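Local coordinates for protein endo-beta-mannanase (Opitutaceae bacterium TAV5, PDB 7BOB) that hydrolyses beta-1,4-mannosidic linkages as a homotrimeric family 5 glycoside hydrolase, probably releasing mannose from chain ends in the termite hindgut, at residues Trp25-Gly30 with Glu39-Ser44; Glu32-Trp37 with Ser79-Leu84; Phe319-Ala324 with Glu335-Leu340; Gly21-Pro26 with Arg58-Trp63. One frame throughout, in Å; residues are numbered along the deposited sequence.

Contact 1. Residues Trp25-Gly30 with Glu39-Ser44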
# COMPACT_ATOMS: atom_id res chain seq x y z
N TRP A 25 -15.42 -33.61 -7.69
CA TRP A 25 -14.15 -34.36 -7.59
C TRP A 25 -14.46 -35.61 -6.77
O TRP A 25 -15.25 -35.55 -5.82
CB TRP A 25 -13.02 -33.59 -6.89
CG TRP A 25 -12.45 -32.42 -7.62
CD1 TRP A 25 -12.58 -31.11 -7.27
CD2 TRP A 25 -11.62 -32.45 -8.78
NE1 TRP A 25 -11.91 -30.31 -8.16
CE2 TRP A 25 -11.30 -31.11 -9.10
CE3 TRP A 25 -11.12 -33.47 -9.59
CZ2 TRP A 25 -10.50 -30.76 -10.18
CZ3 TRP A 25 -10.31 -33.13 -10.68
CH2 TRP A 25 -10.02 -31.78 -10.96
N PRO A 26 -13.85 -36.75 -7.09
CA PRO A 26 -14.03 -37.93 -6.23
C PRO A 26 -13.54 -37.68 -4.81
O PRO A 26 -12.60 -36.91 -4.59
CB PRO A 26 -13.17 -39.01 -6.91
CG PRO A 26 -12.85 -38.46 -8.26
CD PRO A 26 -12.83 -36.98 -8.12
N ALA A 27 -14.17 -38.35 -3.85
CA ALA A 27 -13.75 -38.25 -2.45
C ALA A 27 -12.30 -38.69 -2.25
O ALA A 27 -11.56 -38.08 -1.47
CB ALA A 27 -14.65 -39.09 -1.57
N SER A 28 -11.90 -39.79 -2.90
CA SER A 28 -10.65 -40.45 -2.53
C SER A 28 -9.42 -39.71 -3.03
O SER A 28 -8.34 -39.89 -2.45
CB SER A 28 -10.63 -41.88 -3.06
OG SER A 28 -10.60 -41.87 -4.47
N CYS A 29 -9.54 -38.89 -4.07
CA CYS A 29 -8.37 -38.28 -4.69
C CYS A 29 -8.51 -36.79 -4.98
O CYS A 29 -7.54 -36.20 -5.47
CB CYS A 29 -8.05 -39.01 -6.01
SG CYS A 29 -9.49 -39.12 -7.14
N GLY A 30 -9.67 -36.17 -4.72
CA GLY A 30 -9.87 -34.78 -5.05
C GLY A 30 -9.35 -34.40 -6.43
O GLY A 30 -9.64 -35.08 -7.42
N GLU A 39 -12.39 -45.42 -11.26
CA GLU A 39 -13.53 -45.34 -12.17
C GLU A 39 -14.80 -45.89 -11.53
O GLU A 39 -15.88 -45.30 -11.72
CB GLU A 39 -13.23 -46.06 -13.47
CG GLU A 39 -14.28 -45.77 -14.53
CD GLU A 39 -13.97 -46.42 -15.87
OE1 GLU A 39 -13.21 -45.83 -16.66
OE2 GLU A 39 -14.51 -47.52 -16.13
N ASP A 40 -14.72 -46.99 -10.78
CA ASP A 40 -15.94 -47.47 -10.11
C ASP A 40 -16.48 -46.41 -9.16
O ASP A 40 -17.69 -46.17 -9.11
CB ASP A 40 -15.68 -48.77 -9.36
CG ASP A 40 -15.53 -49.96 -10.29
OD1 ASP A 40 -15.78 -49.82 -11.52
OD2 ASP A 40 -15.15 -51.05 -9.79
N GLU A 41 -15.58 -45.76 -8.40
CA GLU A 41 -15.99 -44.70 -7.50
C GLU A 41 -16.69 -43.58 -8.26
O GLU A 41 -17.78 -43.14 -7.88
CB GLU A 41 -14.77 -44.18 -6.72
CG GLU A 41 -15.07 -42.98 -5.80
CD GLU A 41 -13.85 -42.55 -4.98
OE1 GLU A 41 -12.74 -43.10 -5.20
OE2 GLU A 41 -14.01 -41.65 -4.10
N ILE A 42 -16.08 -43.11 -9.36
CA ILE A 42 -16.68 -42.04 -10.16
C ILE A 42 -18.09 -42.42 -10.64
O ILE A 42 -19.06 -41.68 -10.45
CB ILE A 42 -15.76 -41.68 -11.34
CG1 ILE A 42 -14.43 -41.10 -10.84
CG2 ILE A 42 -16.45 -40.74 -12.30
CD1 ILE A 42 -13.30 -41.10 -11.90
N PHE A 43 -18.21 -43.60 -11.26
CA PHE A 43 -19.49 -44.00 -11.84
C PHE A 43 -20.53 -44.22 -10.74
O PHE A 43 -21.72 -43.90 -10.92
CB PHE A 43 -19.31 -45.25 -12.70
CG PHE A 43 -18.53 -45.02 -13.99
CD1 PHE A 43 -17.91 -43.79 -14.26
CD2 PHE A 43 -18.41 -46.05 -14.94
CE1 PHE A 43 -17.18 -43.58 -15.44
CE2 PHE A 43 -17.67 -45.86 -16.13
CZ PHE A 43 -17.06 -44.62 -16.38
N SER A 44 -20.10 -44.73 -9.59
CA SER A 44 -21.02 -44.84 -8.47
C SER A 44 -21.47 -43.45 -8.01
O SER A 44 -22.63 -43.28 -7.60
CB SER A 44 -20.37 -45.62 -7.33
OG SER A 44 -21.11 -45.46 -6.14
O HOH W 1 -16.23 -40.04 -4.19
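In the (beta/alpha)8 barrel of this family 5 hydrolase, the loop leaving the first strand meets the opening turn of helix 39-51, and Glu-41 is the side chain that joins them. Its CG stands anti to the backbone N (chi1 176°) and the chain stays extended beyond, so the carboxylate is carried to the tight turn at Pro-26 to Gly-30. Glutamate suits the place because its two oxygens can serve two donors of one residue. OE2 takes the amide Ser-28 N at 3.1 Å and OE1 takes the hydroxyl Ser-28 OG at 2.6 Å, each on the syn lone pair. Serine answers with its OG in the crowded position between backbone N and carbonyl carbon (chi1 66°), which swings the hydroxyl beside its own N-H. An alanine at Glu-41 would probably leave the turn more loosely held, since both bonds to Ser-28 and the water link to Ala-27 go with the carboxylate. Beside this polar grip, Pro-26 CG lies 4.0 Å from Ile-42 CG1, the two side chains running side by side, both purely apolar. A water donates to Glu-41 OE2 at 2.7 Å and accepts from Ala-27 N, also at 2.7 Å.

Contact 2. Residues Glu32-Trp37 with Ser79-Leu84; sequences EMWQAW and SRLLRL
A single hydrogen bond, one side chain laid along an indole and a small apolar patch join the short helix 33-36, in the loop after the first barrel strand, to helix 75-89. The polar part belongs to Arg-80, whose chain runs extended from CG to NE. Its NH1 donates to Trp-34 O at 2.8 Å; the carbonyl lies near the guanidinium plane and receives the proton within its own plane, although the N-H...O angle is bent to 136°. The indole nitrogens bond outside the contact, Trp-34 NE1 to Phe-60 O and Trp-37 NE1 to Glu-39. The aromatic part is a CH-pi contact: Arg-80 CG sits 3.5 Å from the centroid of the five-membered ring of Trp-37, nearly on the ring normal. The guanidinium is almost parallel to that indole, 2° apart, but lies beyond it, over Trp-37 CB. Trp-37 leaves the helix with positive phi, and its side chain points toward helix 75-89. The apolar part gathers at the tips of the indoles. Trp-34 CH2 is 3.9 Å from both Leu-81 CD1 and Leu-84 CD2, and Leu-84 CB meets the edge of Trp-37 at CH2, 4.0 Å away. Arginine thus offers methylenes to an indole and charge to a carbonyl of a one-turn helix, whose C-terminal end would at most weakly favour a positive group.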
# COMPACT_ATOMS: atom_id res chain seq x y z
N GLU A 32 -6.69 -34.80 -7.94
CA GLU A 32 -5.84 -35.75 -8.67
C GLU A 32 -6.66 -36.76 -9.48
O GLU A 32 -6.11 -37.78 -9.89
CB GLU A 32 -4.90 -36.49 -7.70
CG GLU A 32 -3.88 -35.56 -6.95
CD GLU A 32 -3.04 -34.71 -7.92
OE1 GLU A 32 -2.54 -35.29 -8.90
OE2 GLU A 32 -2.88 -33.47 -7.70
N MET A 33 -7.94 -36.47 -9.74
CA MET A 33 -8.86 -37.45 -10.34
C MET A 33 -8.32 -38.05 -11.64
O MET A 33 -8.42 -39.26 -11.85
CB MET A 33 -10.21 -36.80 -10.62
CG MET A 33 -11.17 -37.70 -11.36
SD MET A 33 -12.72 -36.87 -11.81
CE MET A 33 -12.12 -35.71 -13.04
N TRP A 34 -7.78 -37.21 -12.53
CA TRP A 34 -7.33 -37.71 -13.82
C TRP A 34 -6.16 -38.67 -13.68
O TRP A 34 -6.02 -39.60 -14.49
CB TRP A 34 -6.95 -36.54 -14.73
CG TRP A 34 -8.14 -35.66 -15.01
CD1 TRP A 34 -8.35 -34.39 -14.53
CD2 TRP A 34 -9.28 -35.98 -15.81
NE1 TRP A 34 -9.55 -33.91 -15.00
CE2 TRP A 34 -10.14 -34.86 -15.78
CE3 TRP A 34 -9.66 -37.11 -16.56
CZ2 TRP A 34 -11.37 -34.83 -16.47
CZ3 TRP A 34 -10.88 -37.08 -17.25
CH2 TRP A 34 -11.72 -35.95 -17.20
N GLN A 35 -5.32 -38.48 -12.66
CA GLN A 35 -4.18 -39.38 -12.45
C GLN A 35 -4.59 -40.65 -11.71
O GLN A 35 -4.17 -41.75 -12.06
CB GLN A 35 -3.07 -38.67 -11.65
CG GLN A 35 -2.53 -37.40 -12.29
CD GLN A 35 -1.71 -37.69 -13.55
OE1 GLN A 35 -1.22 -38.81 -13.75
NE2 GLN A 35 -1.53 -36.68 -14.39
N ALA A 36 -5.43 -40.51 -10.67
CA ALA A 36 -5.77 -41.68 -9.87
C ALA A 36 -6.85 -42.54 -10.52
O ALA A 36 -6.89 -43.75 -10.30
CB ALA A 36 -6.21 -41.23 -8.47
N TRP A 37 -7.73 -41.93 -11.34
CA TRP A 37 -8.89 -42.51 -12.01
C TRP A 37 -9.52 -43.68 -11.26
O TRP A 37 -9.36 -44.83 -11.67
CB TRP A 37 -8.51 -42.95 -13.43
CG TRP A 37 -9.73 -43.05 -14.34
CD1 TRP A 37 -10.19 -44.16 -14.98
CD2 TRP A 37 -10.63 -41.98 -14.69
NE1 TRP A 37 -11.31 -43.85 -15.72
CE2 TRP A 37 -11.60 -42.52 -15.56
CE3 TRP A 37 -10.70 -40.62 -14.37
CZ2 TRP A 37 -12.63 -41.75 -16.10
CZ3 TRP A 37 -11.72 -39.86 -14.90
CH2 TRP A 37 -12.67 -40.42 -15.75
N SER A 79 -8.63 -40.48 -23.02
CA SER A 79 -9.53 -41.62 -23.07
C SER A 79 -10.40 -41.66 -21.83
O SER A 79 -11.58 -42.04 -21.89
CB SER A 79 -8.76 -42.93 -23.21
OG SER A 79 -7.93 -42.83 -24.34
N ARG A 80 -9.83 -41.26 -20.69
CA ARG A 80 -10.64 -41.12 -19.49
C ARG A 80 -11.68 -40.02 -19.65
O ARG A 80 -12.83 -40.19 -19.21
CB ARG A 80 -9.71 -40.87 -18.30
CG ARG A 80 -8.96 -42.12 -17.97
CD ARG A 80 -7.79 -41.85 -17.03
NE ARG A 80 -7.04 -43.08 -16.80
CZ ARG A 80 -5.95 -43.18 -16.05
NH1 ARG A 80 -5.43 -42.11 -15.45
NH2 ARG A 80 -5.35 -44.36 -15.93
N LEU A 81 -11.33 -38.91 -20.30
CA LEU A 81 -12.33 -37.89 -20.60
C LEU A 81 -13.50 -38.49 -21.36
O LEU A 81 -14.67 -38.30 -20.99
CB LEU A 81 -11.71 -36.73 -21.38
CG LEU A 81 -12.60 -35.52 -21.74
CD1 LEU A 81 -13.43 -35.03 -20.55
CD2 LEU A 81 -11.78 -34.35 -22.32
N LEU A 82 -13.22 -39.25 -22.42
CA LEU A 82 -14.32 -39.80 -23.21
C LEU A 82 -15.14 -40.78 -22.37
O LEU A 82 -16.37 -40.80 -22.48
CB LEU A 82 -13.80 -40.45 -24.51
CG LEU A 82 -14.96 -40.94 -25.43
CD1 LEU A 82 -14.72 -40.64 -26.93
CD2 LEU A 82 -15.32 -42.43 -25.24
N ARG A 83 -14.50 -41.57 -21.51
CA ARG A 83 -15.25 -42.51 -20.68
C ARG A 83 -16.18 -41.76 -19.72
O ARG A 83 -17.32 -42.19 -19.49
CB ARG A 83 -14.29 -43.44 -19.92
CG ARG A 83 -13.40 -44.35 -20.86
CD ARG A 83 -12.67 -45.48 -20.12
NE ARG A 83 -13.66 -46.39 -19.54
CZ ARG A 83 -13.49 -47.70 -19.37
NH1 ARG A 83 -12.35 -48.30 -19.73
NH2 ARG A 83 -14.47 -48.42 -18.82
N LEU A 84 -15.72 -40.62 -19.17
CA LEU A 84 -16.57 -39.82 -18.29
C LEU A 84 -17.75 -39.24 -19.06
O LEU A 84 -18.89 -39.37 -18.62
CB LEU A 84 -15.75 -38.70 -17.64
CG LEU A 84 -16.38 -37.84 -16.54
CD1 LEU A 84 -16.93 -38.71 -15.42
CD2 LEU A 84 -15.32 -36.86 -15.98

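Contact 3. Residues Phe319-Ala324 with Glu335-Leu340; sequences FKDIPA and ESELGL
Both segments belong to the long loop that follows the eighth strand of the (beta/alpha)8 barrel, strand 311-316, and leads to helix 352-364; here the loop doubles back on itself, its two limbs 152° apart in direction. Ile-322 N donates to Ser-336 O at 3.0 Å, from above the carbonyl plane. Next to it Asp-321, with CG anti to its carbonyl carbon (chi1 -67°), curls its OD1 over to Gly-339 N, 3.0 Å away, which meets the carboxylate from above its plane. The same OD1 forms a salt bridge to Lys-348, so one oxygen serves both an amide and a charged ammonium group. An alanine at Asp-321 would probably loosen this fold of the loop, taking from Gly-339 its acceptor and from Lys-348 its counter-charge. Glycine suits its place: Gly-339 CA lies 3.3 Å from Lys-320 C, and a CB would collide with the backbone of Lys-320 and Asp-321. A water between the limbs accepts from Leu-338 N at 2.8 Å and donates to Glu-335 O at 2.7 Å and Lys-320 O at 3.2 Å. Phe-319 CE1 approaches Leu-340 CD2 to 4.3 Å, apolar against apolar, and Ser-336 packs on Ala-481 of the second subunit. Irregular and held by a backbone bond, an aspartate-to-amide bond and a bridging water, this is a beta-alpha loop of the kind that TIM barrels carry after their strands.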
# COMPACT_ATOMS: atom_id res chain seq x y z
N PHE A 319 -19.64 -32.09 -4.49
CA PHE A 319 -20.53 -33.23 -4.33
C PHE A 319 -20.19 -34.05 -3.09
O PHE A 319 -21.08 -34.38 -2.29
CB PHE A 319 -20.50 -34.12 -5.57
CG PHE A 319 -21.54 -35.23 -5.54
CD1 PHE A 319 -22.88 -34.94 -5.30
CD2 PHE A 319 -21.17 -36.55 -5.72
CE1 PHE A 319 -23.85 -35.96 -5.26
CE2 PHE A 319 -22.11 -37.58 -5.69
CZ PHE A 319 -23.47 -37.28 -5.46
N LYS A 320 -18.92 -34.39 -2.90
CA LYS A 320 -18.46 -35.29 -1.85
C LYS A 320 -17.54 -34.56 -0.88
O LYS A 320 -16.87 -33.59 -1.25
CB LYS A 320 -17.67 -36.48 -2.43
CG LYS A 320 -18.51 -37.49 -3.24
CD LYS A 320 -19.48 -38.24 -2.35
CE LYS A 320 -18.85 -39.50 -1.78
NZ LYS A 320 -18.95 -40.65 -2.72
N ASP A 321 -17.50 -35.05 0.36
CA ASP A 321 -16.35 -34.75 1.20
C ASP A 321 -15.10 -35.35 0.55
O ASP A 321 -15.16 -36.38 -0.14
CB ASP A 321 -16.54 -35.31 2.61
CG ASP A 321 -17.67 -34.61 3.40
OD1 ASP A 321 -17.99 -33.44 3.12
OD2 ASP A 321 -18.25 -35.27 4.29
N ILE A 322 -13.96 -34.69 0.74
CA ILE A 322 -12.72 -35.10 0.08
C ILE A 322 -11.65 -35.28 1.15
O ILE A 322 -11.00 -34.30 1.54
CB ILE A 322 -12.30 -34.06 -0.96
CG1 ILE A 322 -13.40 -33.90 -2.02
CG2 ILE A 322 -10.92 -34.39 -1.58
CD1 ILE A 322 -13.20 -32.71 -2.92
N PRO A 323 -11.49 -36.48 1.71
CA PRO A 323 -10.46 -36.69 2.73
C PRO A 323 -9.07 -36.96 2.18
O PRO A 323 -8.16 -37.27 2.96
CB PRO A 323 -10.99 -37.91 3.50
CG PRO A 323 -11.81 -38.65 2.50
CD PRO A 323 -12.45 -37.59 1.65
N ALA A 324 -8.89 -36.86 0.86
CA ALA A 324 -7.60 -37.02 0.23
C ALA A 324 -6.55 -36.16 0.95
O ALA A 324 -6.68 -34.92 0.97
CB ALA A 324 -7.68 -36.63 -1.24
N GLU A 335 -11.67 -27.27 2.84
CA GLU A 335 -12.03 -27.80 1.53
C GLU A 335 -12.34 -29.29 1.59
O GLU A 335 -12.96 -29.82 0.67
CB GLU A 335 -10.92 -27.54 0.51
CG GLU A 335 -10.66 -26.07 0.20
CD GLU A 335 -11.56 -25.47 -0.90
OE1 GLU A 335 -12.43 -26.19 -1.50
OE2 GLU A 335 -11.36 -24.26 -1.18
N SER A 336 -11.93 -29.98 2.66
CA SER A 336 -12.14 -31.42 2.76
C SER A 336 -13.56 -31.80 3.17
O SER A 336 -13.88 -33.00 3.18
CB SER A 336 -11.16 -32.04 3.77
OG SER A 336 -11.59 -31.83 5.10
N GLU A 337 -14.41 -30.82 3.52
CA GLU A 337 -15.72 -31.10 4.12
C GLU A 337 -16.79 -30.20 3.53
O GLU A 337 -17.61 -29.60 4.23
CB GLU A 337 -15.66 -30.95 5.64
CG GLU A 337 -16.76 -31.74 6.35
CD GLU A 337 -16.75 -31.59 7.86
OE1 GLU A 337 -15.65 -31.41 8.43
OE2 GLU A 337 -17.83 -31.66 8.48
N LEU A 338 -16.80 -30.09 2.20
CA LEU A 338 -17.81 -29.30 1.50
C LEU A 338 -18.86 -30.18 0.81
O LEU A 338 -19.68 -29.67 0.04
CB LEU A 338 -17.12 -28.39 0.49
CG LEU A 338 -16.04 -27.51 1.16
CD1 LEU A 338 -15.38 -26.61 0.14
CD2 LEU A 338 -16.66 -26.68 2.30
N GLY A 339 -18.82 -31.49 1.04
CA GLY A 339 -19.69 -32.39 0.29
C GLY A 339 -21.17 -32.12 0.57
O GLY A 339 -21.56 -31.77 1.69
N LEU A 340 -21.98 -32.25 -0.47
CA LEU A 340 -23.41 -32.40 -0.27
C LEU A 340 -23.72 -33.73 0.40
O LEU A 340 -24.72 -33.86 1.11
CB LEU A 340 -24.15 -32.28 -1.60
CG LEU A 340 -25.63 -32.69 -1.59
CD1 LEU A 340 -26.52 -31.59 -0.96
CD2 LEU A 340 -26.10 -33.07 -2.99
O HOH W 2 -15.14 -31.41 0.33

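Contact 4. Residues Gly21-Pro26 with Arg58-Trp63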
# COMPACT_ATOMS: atom_id res chain seq x y z
N GLY A 21 -27.41 -29.69 -10.00
CA GLY A 21 -26.39 -30.71 -9.76
C GLY A 21 -25.26 -30.14 -8.92
O GLY A 21 -25.46 -29.21 -8.14
N ALA A 22 -24.06 -30.71 -9.12
CA ALA A 22 -22.92 -30.46 -8.26
C ALA A 22 -21.65 -30.33 -9.08
O ALA A 22 -21.48 -30.99 -10.12
CB ALA A 22 -22.69 -31.59 -7.23
N ASN A 23 -20.74 -29.48 -8.59
CA ASN A 23 -19.35 -29.56 -9.00
C ASN A 23 -18.73 -30.82 -8.41
O ASN A 23 -19.05 -31.21 -7.28
CB ASN A 23 -18.60 -28.31 -8.53
CG ASN A 23 -19.16 -27.03 -9.13
OD1 ASN A 23 -18.69 -26.55 -10.16
ND2 ASN A 23 -20.19 -26.47 -8.48
N TYR A 24 -17.82 -31.46 -9.16
CA TYR A 24 -17.40 -32.82 -8.81
C TYR A 24 -15.90 -33.03 -8.79
O TYR A 24 -15.22 -32.73 -9.77
CB TYR A 24 -17.98 -33.86 -9.76
CG TYR A 24 -17.57 -35.26 -9.37
CD1 TYR A 24 -18.07 -35.87 -8.23
CD2 TYR A 24 -16.65 -35.96 -10.14
CE1 TYR A 24 -17.70 -37.14 -7.87
CE2 TYR A 24 -16.27 -37.24 -9.79
CZ TYR A 24 -16.79 -37.83 -8.66
OH TYR A 24 -16.38 -39.10 -8.34
N TRP A 25 -15.42 -33.61 -7.69
CA TRP A 25 -14.15 -34.36 -7.59
C TRP A 25 -14.46 -35.61 -6.77
O TRP A 25 -15.25 -35.55 -5.82
CB TRP A 25 -13.02 -33.59 -6.89
CG TRP A 25 -12.45 -32.42 -7.62
CD1 TRP A 25 -12.58 -31.11 -7.27
CD2 TRP A 25 -11.62 -32.45 -8.78
NE1 TRP A 25 -11.91 -30.31 -8.16
CE2 TRP A 25 -11.30 -31.11 -9.10
CE3 TRP A 25 -11.12 -33.47 -9.59
CZ2 TRP A 25 -10.50 -30.76 -10.18
CZ3 TRP A 25 -10.31 -33.13 -10.68
CH2 TRP A 25 -10.02 -31.78 -10.96
N PRO A 26 -13.85 -36.75 -7.09
CA PRO A 26 -14.03 -37.93 -6.23
C PRO A 26 -13.54 -37.68 -4.81
O PRO A 26 -12.60 -36.91 -4.59
CB PRO A 26 -13.17 -39.01 -6.91
CG PRO A 26 -12.85 -38.46 -8.26
CD PRO A 26 -12.83 -36.98 -8.12
N ARG A 58 -20.70 -30.44 -13.23
CA ARG A 58 -19.55 -29.64 -13.62
C ARG A 58 -18.28 -30.35 -13.17
O ARG A 58 -18.16 -30.75 -12.01
CB ARG A 58 -19.62 -28.25 -13.00
CG ARG A 58 -18.43 -27.36 -13.34
CD ARG A 58 -18.73 -25.91 -13.04
NE ARG A 58 -17.64 -25.00 -13.36
CZ ARG A 58 -17.00 -24.23 -12.46
NH1 ARG A 58 -17.29 -24.29 -11.17
NH2 ARG A 58 -16.06 -23.39 -12.87
N PHE A 59 -17.34 -30.51 -14.10
CA PHE A 59 -16.07 -31.12 -13.74
C PHE A 59 -14.96 -30.41 -14.51
O PHE A 59 -15.19 -29.64 -15.44
CB PHE A 59 -16.10 -32.63 -13.99
CG PHE A 59 -16.22 -33.03 -15.43
CD1 PHE A 59 -17.40 -33.56 -15.93
CD2 PHE A 59 -15.14 -32.93 -16.30
CE1 PHE A 59 -17.52 -33.96 -17.24
CE2 PHE A 59 -15.25 -33.33 -17.64
CZ PHE A 59 -16.44 -33.83 -18.10
N PHE A 60 -13.72 -30.70 -14.12
CA PHE A 60 -12.60 -29.84 -14.47
C PHE A 60 -11.54 -30.61 -15.23
O PHE A 60 -11.02 -31.62 -14.74
CB PHE A 60 -12.05 -29.20 -13.20
CG PHE A 60 -13.13 -28.62 -12.36
CD1 PHE A 60 -13.70 -27.41 -12.70
CD2 PHE A 60 -13.66 -29.34 -11.30
CE1 PHE A 60 -14.74 -26.87 -11.94
CE2 PHE A 60 -14.69 -28.82 -10.55
CZ PHE A 60 -15.24 -27.59 -10.87
N VAL A 61 -11.24 -30.14 -16.44
CA VAL A 61 -10.19 -30.71 -17.26
C VAL A 61 -8.89 -30.05 -16.81
O VAL A 61 -8.57 -28.93 -17.23
CB VAL A 61 -10.49 -30.49 -18.75
CG1 VAL A 61 -9.44 -31.14 -19.64
CG2 VAL A 61 -11.88 -31.05 -19.10
N ARG A 62 -8.18 -30.69 -15.89
CA ARG A 62 -6.99 -30.08 -15.30
C ARG A 62 -5.86 -30.09 -16.34
O ARG A 62 -5.34 -31.15 -16.70
CB ARG A 62 -6.58 -30.78 -14.02
CG ARG A 62 -5.70 -29.92 -13.14
CD ARG A 62 -5.40 -30.57 -11.79
NE ARG A 62 -4.66 -31.81 -11.93
CZ ARG A 62 -3.98 -32.38 -10.94
NH1 ARG A 62 -3.95 -31.81 -9.74
NH2 ARG A 62 -3.32 -33.51 -11.14
N TRP A 63 -5.50 -28.89 -16.82
CA TRP A 63 -4.57 -28.69 -17.93
C TRP A 63 -3.25 -29.44 -17.78
O TRP A 63 -2.84 -30.09 -18.75
CB TRP A 63 -4.32 -27.19 -18.11
CG TRP A 63 -3.70 -26.81 -19.42
CD1 TRP A 63 -3.35 -27.65 -20.44
CD2 TRP A 63 -3.39 -25.49 -19.87
NE1 TRP A 63 -2.82 -26.93 -21.49
CE2 TRP A 63 -2.83 -25.60 -21.16
CE3 TRP A 63 -3.51 -24.21 -19.30
CZ2 TRP A 63 -2.42 -24.49 -21.90
CZ3 TRP A 63 -3.09 -23.12 -20.03
CH2 TRP A 63 -2.55 -23.27 -21.32
O HOH W 3 -13.49 -32.60 -12.01
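With Asn-23 CG anti to its carbonyl carbon (chi1 -61°) and Arg-58 CG anti to its backbone N (chi1 179°), the two side chains run side by side from neighbouring parallel strands, on the same face of the sheet. Arg-58 is extended as far as NE, and its NH1 then donates to Asn-23 OD1 at 2.8 Å. The oxygen lies near the guanidinium plane, while the donor stands above the amide plane, and the two flat groups are nearly perpendicular, 83° apart. Asparagine suits the buried place because its ND2 bonds in turn to the carbonyls of Trp-316 and Gln-280. The Phe-60 ring presents CE1 over the centre of the guanidinium, and the cation is matched by salt bridges to Asp-152 and Glu-281. Farther along, Phe-60 CD2 lies 3.6 Å from Trp-25 CZ2, the two rings meeting obliquely. The main chains are bonded as parallel strands are: Ala-22 O accepts from Arg-58 N at 3.3 Å, and Arg-58 O accepts from Tyr-24 N at 3.0 Å, nearly along the C=O axis. Where the strands diverge, a water takes over, donating to Tyr-24 O and accepting from Phe-60 N, each at 2.8 Å. Such pairing of the first two strands belongs to the (beta/alpha)8 barrel, and an arginine of the second strand bonded to a glutamate of the seventh is consistent with a family 5 active site.

The contacts cluster round the ends of strands 20-23, 56-62 and 311-316, neighbours in the barrel. Contact 4 pairs strands 20-23 and 56-62 and shares Trp-25 and Pro-26 with contact 1, whose centre is about 11 Å away; contact 2 lies about 10 Å from contact 1, centre to centre, and joins it through Met-33 packing and the Glu-39 to Arg-83 salt bridge. Along the chain contact 2 alternates with contacts 1 and 4, whereas contact 3 comes last, yet touches contact 1 at Ala-27 and contact 4 through Phe-319. Contacts 2 and 3 stay about 7 Å apart at their nearest atoms. The loops after strands 311-316 and 20-23 thus pack together where the last and first barrel strands meet.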